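Local coordinates for protein LIN-41 (Caenorhabditis elegans, PDB 4UMG), which controls the onset of developmental plasticity as a TRIM-NHL protein, its filamin domain probably contributing an immunoglobulin-like scaffold, at residues I21-L32 and G95-E106. Numbering follows the deposited sequence.
Sequences IRERQTVIYVQL and GIVALSYYPSIE
Arg22 and Glu106 join the loops beyond the strand ends: Arg22 NH1 donates to Glu106 OE1 at 2.9 Å, within the guanidinium plane but from above the carboxylate, the two planes being turned 75° apart. With CG anti to the backbone N (chi1 -170°) and a bend at chi3, the Arg22 chain runs over Ser104 O before reaching the acid. Glu23 OE2 faces the guanidinium from well out of its plane, adding charge attraction without a directed N-H. A methionine in place of Arg22 would probably leave both Glu23 and Glu106 without this shared positive charge and let the Glu106 carboxylate turn. Beside the salt bridge, in the type II turn from Ile21 to Arg24, Glu23 N gives a nearly straight bond to Pro103 O at 2.7 Å. Tyr102 lays its ring beside the Glu23 backbone, and a water links its OH to Glu23 OE1.

Beyond the turn, 26-31 and 96-101 run antiparallel as a regular ladder. Thr26 with Tyr101, Ile28 with Leu99 and Val30 with Val97 each exchange two backbone bonds, and Leu32 N to Gly95 O (2.8 Å) ends the series. Thr26 OG1 donates a hydrogen bond to Arg24 O from above its carbonyl plane, while Thr26 CB sits over one face of the Tyr101 ring, 4.1 Å from the centroid, a CH-pi contact. Ile28 CD1 reaches Tyr101 CE1 at 3.7 Å, and Val30 CB packs against Val97 CG1. On the other side of the sheet, Tyr29 CE1 lies 3.7 Å from Ala98 CB and the Gln31 amide packs against Ile96 CD1, NE2 nearest.

The Ile28, Val30, Leu99 and Tyr101 face looks into the filamin-type beta sandwich, against Ile113 of strand 107-115 and Met127 of strand 118-130; strands 11-12 and 84-91 flank the pair.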
loop_
_atom_site.group_PDB
_atom_site.type_symbol
_atom_site.label_atom_id
_atom_site.label_comp_id
_atom_site.label_asym_id
_atom_site.label_seq_id
_atom_site.Cartn_x
_atom_site.Cartn_y
_atom_site.Cartn_z
ATOM N N ILE A 21 -13.625 5.438 -1.491
ATOM C CA ILE A 21 -14.890 5.506 -2.205
ATOM C C ILE A 21 -14.889 4.582 -3.405
ATOM O O ILE A 21 -13.938 4.569 -4.200
ATOM C CB ILE A 21 -15.240 6.981 -2.561
ATOM C CG1 ILE A 21 -15.309 7.861 -1.275
ATOM C CG2 ILE A 21 -16.540 7.077 -3.375
ATOM C CD1 ILE A 21 -15.382 9.403 -1.506
ATOM N N ARG A 22 -15.984 3.836 -3.552
ATOM C CA ARG A 22 -16.199 2.918 -4.657
ATOM C C ARG A 22 -16.085 3.648 -5.984
ATOM O O ARG A 22 -16.532 4.808 -6.123
ATOM C CB ARG A 22 -17.589 2.269 -4.534
ATOM C CG ARG A 22 -17.856 1.110 -5.488
ATOM C CD ARG A 22 -19.285 0.592 -5.346
ATOM N NE ARG A 22 -20.291 1.597 -5.696
ATOM C CZ ARG A 22 -21.603 1.384 -5.669
ATOM N NH1 ARG A 22 -22.083 0.200 -5.308
ATOM N NH2 ARG A 22 -22.446 2.351 -6.005
ATOM N N GLU A 23 -15.480 2.961 -6.966
ATOM C CA GLU A 23 -15.361 3.421 -8.356
ATOM C C GLU A 23 -14.613 4.751 -8.514
ATOM O O GLU A 23 -14.909 5.553 -9.412
ATOM C CB GLU A 23 -16.766 3.477 -9.031
ATOM C CG GLU A 23 -17.420 2.111 -9.140
ATOM C CD GLU A 23 -18.824 2.113 -9.712
ATOM O OE1 GLU A 23 -19.001 2.576 -10.861
ATOM O OE2 GLU A 23 -19.740 1.605 -9.027
ATOM N N ARG A 24 -13.637 4.990 -7.630
ATOM C CA ARG A 24 -12.802 6.182 -7.723
ATOM C C ARG A 24 -11.383 5.640 -7.636
ATOM O O ARG A 24 -11.134 4.775 -6.805
ATOM C CB ARG A 24 -13.056 7.142 -6.541
ATOM C CG ARG A 24 -14.497 7.648 -6.434
ATOM C CD ARG A 24 -14.684 9.052 -6.945
ATOM N NE ARG A 24 -16.039 9.526 -6.665
ATOM C CZ ARG A 24 -16.361 10.335 -5.660
ATOM N NH1 ARG A 24 -15.424 10.795 -4.841
ATOM N NH2 ARG A 24 -17.622 10.703 -5.476
ATOM N N GLN A 25 -10.482 6.077 -8.531
ATOM C CA GLN A 25 -9.073 5.668 -8.478
ATOM C C GLN A 25 -8.528 6.205 -7.148
ATOM O O GLN A 25 -8.701 7.391 -6.844
ATOM C CB GLN A 25 -8.307 6.268 -9.675
ATOM C CG GLN A 25 -8.455 5.401 -10.927
ATOM C CD GLN A 25 -7.531 5.817 -12.046
ATOM O OE1 GLN A 25 -7.324 7.007 -12.318
ATOM N NE2 GLN A 25 -6.981 4.833 -12.748
ATOM N N THR A 26 -7.958 5.312 -6.338
ATOM C CA THR A 26 -7.544 5.587 -4.968
ATOM C C THR A 26 -6.034 5.463 -4.852
ATOM O O THR A 26 -5.472 4.522 -5.406
ATOM C CB THR A 26 -8.272 4.567 -4.051
ATOM O OG1 THR A 26 -9.684 4.698 -4.281
ATOM C CG2 THR A 26 -7.962 4.764 -2.570
ATOM N N VAL A 27 -5.391 6.399 -4.137
ATOM C CA VAL A 27 -3.939 6.407 -3.960
ATOM C C VAL A 27 -3.529 6.252 -2.481
ATOM O O VAL A 27 -4.092 6.922 -1.608
ATOM C CB VAL A 27 -3.321 7.706 -4.576
ATOM C CG1 VAL A 27 -1.799 7.691 -4.472
ATOM C CG2 VAL A 27 -3.741 7.893 -6.034
ATOM N N ILE A 28 -2.528 5.392 -2.206
ATOM C CA ILE A 28 -1.985 5.212 -0.858
ATOM C C ILE A 28 -0.495 5.490 -0.988
ATOM O O ILE A 28 0.130 4.997 -1.929
ATOM C CB ILE A 28 -2.253 3.789 -0.304
ATOM C CG1 ILE A 28 -3.768 3.450 -0.296
ATOM C CG2 ILE A 28 -1.628 3.609 1.105
ATOM C CD1 ILE A 28 -4.003 1.907 -0.125
ATOM N N TYR A 29 0.079 6.268 -0.056
ATOM C CA TYR A 29 1.504 6.582 -0.111
ATOM C C TYR A 29 2.241 5.790 0.938
ATOM O O TYR A 29 1.755 5.679 2.058
ATOM C CB TYR A 29 1.743 8.081 0.089
ATOM C CG TYR A 29 1.236 8.898 -1.072
ATOM C CD1 TYR A 29 1.965 8.991 -2.252
ATOM C CD2 TYR A 29 -0.004 9.528 -1.017
ATOM C CE1 TYR A 29 1.517 9.765 -3.317
ATOM C CE2 TYR A 29 -0.481 10.273 -2.094
ATOM C CZ TYR A 29 0.279 10.381 -3.245
ATOM O OH TYR A 29 -0.165 11.130 -4.308
ATOM N N VAL A 30 3.371 5.170 0.545
ATOM C CA VAL A 30 4.219 4.334 1.408
ATOM C C VAL A 30 5.626 4.942 1.510
ATOM O O VAL A 30 6.218 5.326 0.503
ATOM C CB VAL A 30 4.240 2.862 0.917
ATOM C CG1 VAL A 30 5.139 1.985 1.787
ATOM C CG2 VAL A 30 2.828 2.283 0.862
ATOM N N GLN A 31 6.123 5.094 2.738
ATOM C CA GLN A 31 7.431 5.675 2.962
ATOM C C GLN A 31 8.393 4.525 3.177
ATOM O O GLN A 31 8.218 3.773 4.133
ATOM C CB GLN A 31 7.359 6.557 4.217
ATOM C CG GLN A 31 8.605 7.360 4.510
ATOM C CD GLN A 31 8.891 8.399 3.471
ATOM O OE1 GLN A 31 9.616 8.144 2.499
ATOM N NE2 GLN A 31 8.426 9.619 3.711
ATOM N N LEU A 32 9.361 4.355 2.268
ATOM C CA LEU A 32 10.360 3.298 2.386
ATOM C C LEU A 32 11.579 3.856 3.102
ATOM O O LEU A 32 12.071 4.949 2.779
ATOM C CB LEU A 32 10.775 2.758 1.016
ATOM C CG LEU A 32 9.657 2.155 0.125
ATOM C CD1 LEU A 32 10.190 1.806 -1.230
ATOM C CD2 LEU A 32 9.039 0.887 0.747
ATOM N N GLY A 95 12.271 7.929 -1.665
ATOM C CA GLY A 95 11.682 6.728 -1.081
ATOM C C GLY A 95 10.182 6.667 -0.886
ATOM O O GLY A 95 9.690 5.791 -0.167
ATOM N N ILE A 96 9.430 7.544 -1.535
ATOM C CA ILE A 96 7.963 7.444 -1.458
ATOM C C ILE A 96 7.536 6.620 -2.652
ATOM O O ILE A 96 8.097 6.781 -3.742
ATOM C CB ILE A 96 7.261 8.842 -1.438
ATOM C CG1 ILE A 96 7.376 9.530 -0.061
ATOM C CG2 ILE A 96 5.782 8.769 -1.913
ATOM C CD1 ILE A 96 6.339 9.116 1.052
ATOM N N VAL A 97 6.564 5.713 -2.436
ATOM C CA VAL A 97 5.959 4.943 -3.505
ATOM C C VAL A 97 4.440 5.208 -3.441
ATOM O O VAL A 97 3.839 5.107 -2.366
ATOM C CB VAL A 97 6.330 3.429 -3.510
ATOM C CG1 VAL A 97 5.898 2.729 -2.235
ATOM C CG2 VAL A 97 5.762 2.708 -4.739
ATOM N N ALA A 98 3.846 5.594 -4.568
ATOM C CA ALA A 98 2.397 5.793 -4.626
ATOM C C ALA A 98 1.786 4.482 -5.125
ATOM O O ALA A 98 2.273 3.926 -6.116
ATOM C CB ALA A 98 2.058 6.930 -5.591
ATOM N N LEU A 99 0.788 3.934 -4.385
ATOM C CA LEU A 99 0.083 2.720 -4.741
ATOM C C LEU A 99 -1.309 3.121 -5.186
ATOM O O LEU A 99 -1.992 3.834 -4.457
ATOM C CB LEU A 99 -0.037 1.808 -3.527
ATOM C CG LEU A 99 1.282 1.328 -2.907
ATOM C CD1 LEU A 99 0.996 0.337 -1.800
ATOM C CD2 LEU A 99 2.175 0.641 -3.928
ATOM N N SER A 100 -1.682 2.770 -6.409
ATOM C CA SER A 100 -2.979 3.158 -6.942
ATOM C C SER A 100 -3.825 1.957 -7.266
ATOM O O SER A 100 -3.319 0.965 -7.788
ATOM C CB SER A 100 -2.813 4.027 -8.196
ATOM O OG SER A 100 -2.312 5.291 -7.809
ATOM N N TYR A 101 -5.112 2.013 -6.907
ATOM C CA TYR A 101 -6.030 0.934 -7.206
ATOM C C TYR A 101 -7.444 1.458 -7.436
ATOM O O TYR A 101 -7.769 2.578 -7.043
ATOM C CB TYR A 101 -5.978 -0.167 -6.116
ATOM C CG TYR A 101 -6.671 0.233 -4.835
ATOM C CD1 TYR A 101 -6.031 1.040 -3.893
ATOM C CD2 TYR A 101 -7.945 -0.242 -4.531
ATOM C CE1 TYR A 101 -6.655 1.385 -2.693
ATOM C CE2 TYR A 101 -8.608 0.159 -3.376
ATOM C CZ TYR A 101 -7.955 0.966 -2.453
ATOM O OH TYR A 101 -8.581 1.344 -1.296
ATOM N N TYR A 102 -8.294 0.646 -8.065
ATOM C CA TYR A 102 -9.675 1.053 -8.390
ATOM C C TYR A 102 -10.643 0.063 -7.754
ATOM O O TYR A 102 -10.764 -1.068 -8.240
ATOM C CB TYR A 102 -9.845 1.063 -9.893
ATOM C CG TYR A 102 -11.184 1.573 -10.364
ATOM C CD1 TYR A 102 -11.393 2.931 -10.590
ATOM C CD2 TYR A 102 -12.218 0.693 -10.673
ATOM C CE1 TYR A 102 -12.612 3.402 -11.070
ATOM C CE2 TYR A 102 -13.424 1.151 -11.211
ATOM C CZ TYR A 102 -13.608 2.509 -11.417
ATOM O OH TYR A 102 -14.798 2.992 -11.905
ATOM N N PRO A 103 -11.277 0.443 -6.618
ATOM C CA PRO A 103 -12.209 -0.479 -5.956
ATOM C C PRO A 103 -13.568 -0.439 -6.646
ATOM O O PRO A 103 -14.274 0.560 -6.520
ATOM C CB PRO A 103 -12.260 0.033 -4.521
ATOM C CG PRO A 103 -11.901 1.491 -4.618
ATOM C CD PRO A 103 -11.194 1.738 -5.913
ATOM N N SER A 104 -13.924 -1.513 -7.378
ATOM C CA SER A 104 -15.182 -1.523 -8.158
ATOM C C SER A 104 -16.426 -1.784 -7.316
ATOM O O SER A 104 -17.535 -1.427 -7.715
ATOM C CB SER A 104 -15.089 -2.533 -9.300
ATOM O OG SER A 104 -15.241 -3.868 -8.843
ATOM N N ILE A 105 -16.254 -2.451 -6.172
ATOM C CA ILE A 105 -17.357 -2.836 -5.307
ATOM C C ILE A 105 -17.154 -2.314 -3.876
ATOM O O ILE A 105 -16.019 -2.087 -3.434
ATOM C CB ILE A 105 -17.627 -4.364 -5.372
ATOM C CG1 ILE A 105 -16.437 -5.206 -4.855
ATOM C CG2 ILE A 105 -18.058 -4.795 -6.775
ATOM C CD1 ILE A 105 -16.781 -6.689 -4.575
ATOM N N GLU A 106 -18.266 -2.135 -3.156
ATOM C CA GLU A 106 -18.231 -1.664 -1.771
ATOM C C GLU A 106 -17.795 -2.796 -0.871
ATOM O O GLU A 106 -17.998 -3.959 -1.230
ATOM C CB GLU A 106 -19.640 -1.186 -1.338
ATOM C CG GLU A 106 -20.772 -2.155 -1.664
ATOM C CD GLU A 106 -21.479 -1.929 -2.994
ATOM O OE1 GLU A 106 -20.873 -2.184 -4.065
ATOM O OE2 GLU A 106 -22.659 -1.516 -2.961
HETATM O O HOH W 1 -16.653 1.211 -12.660
#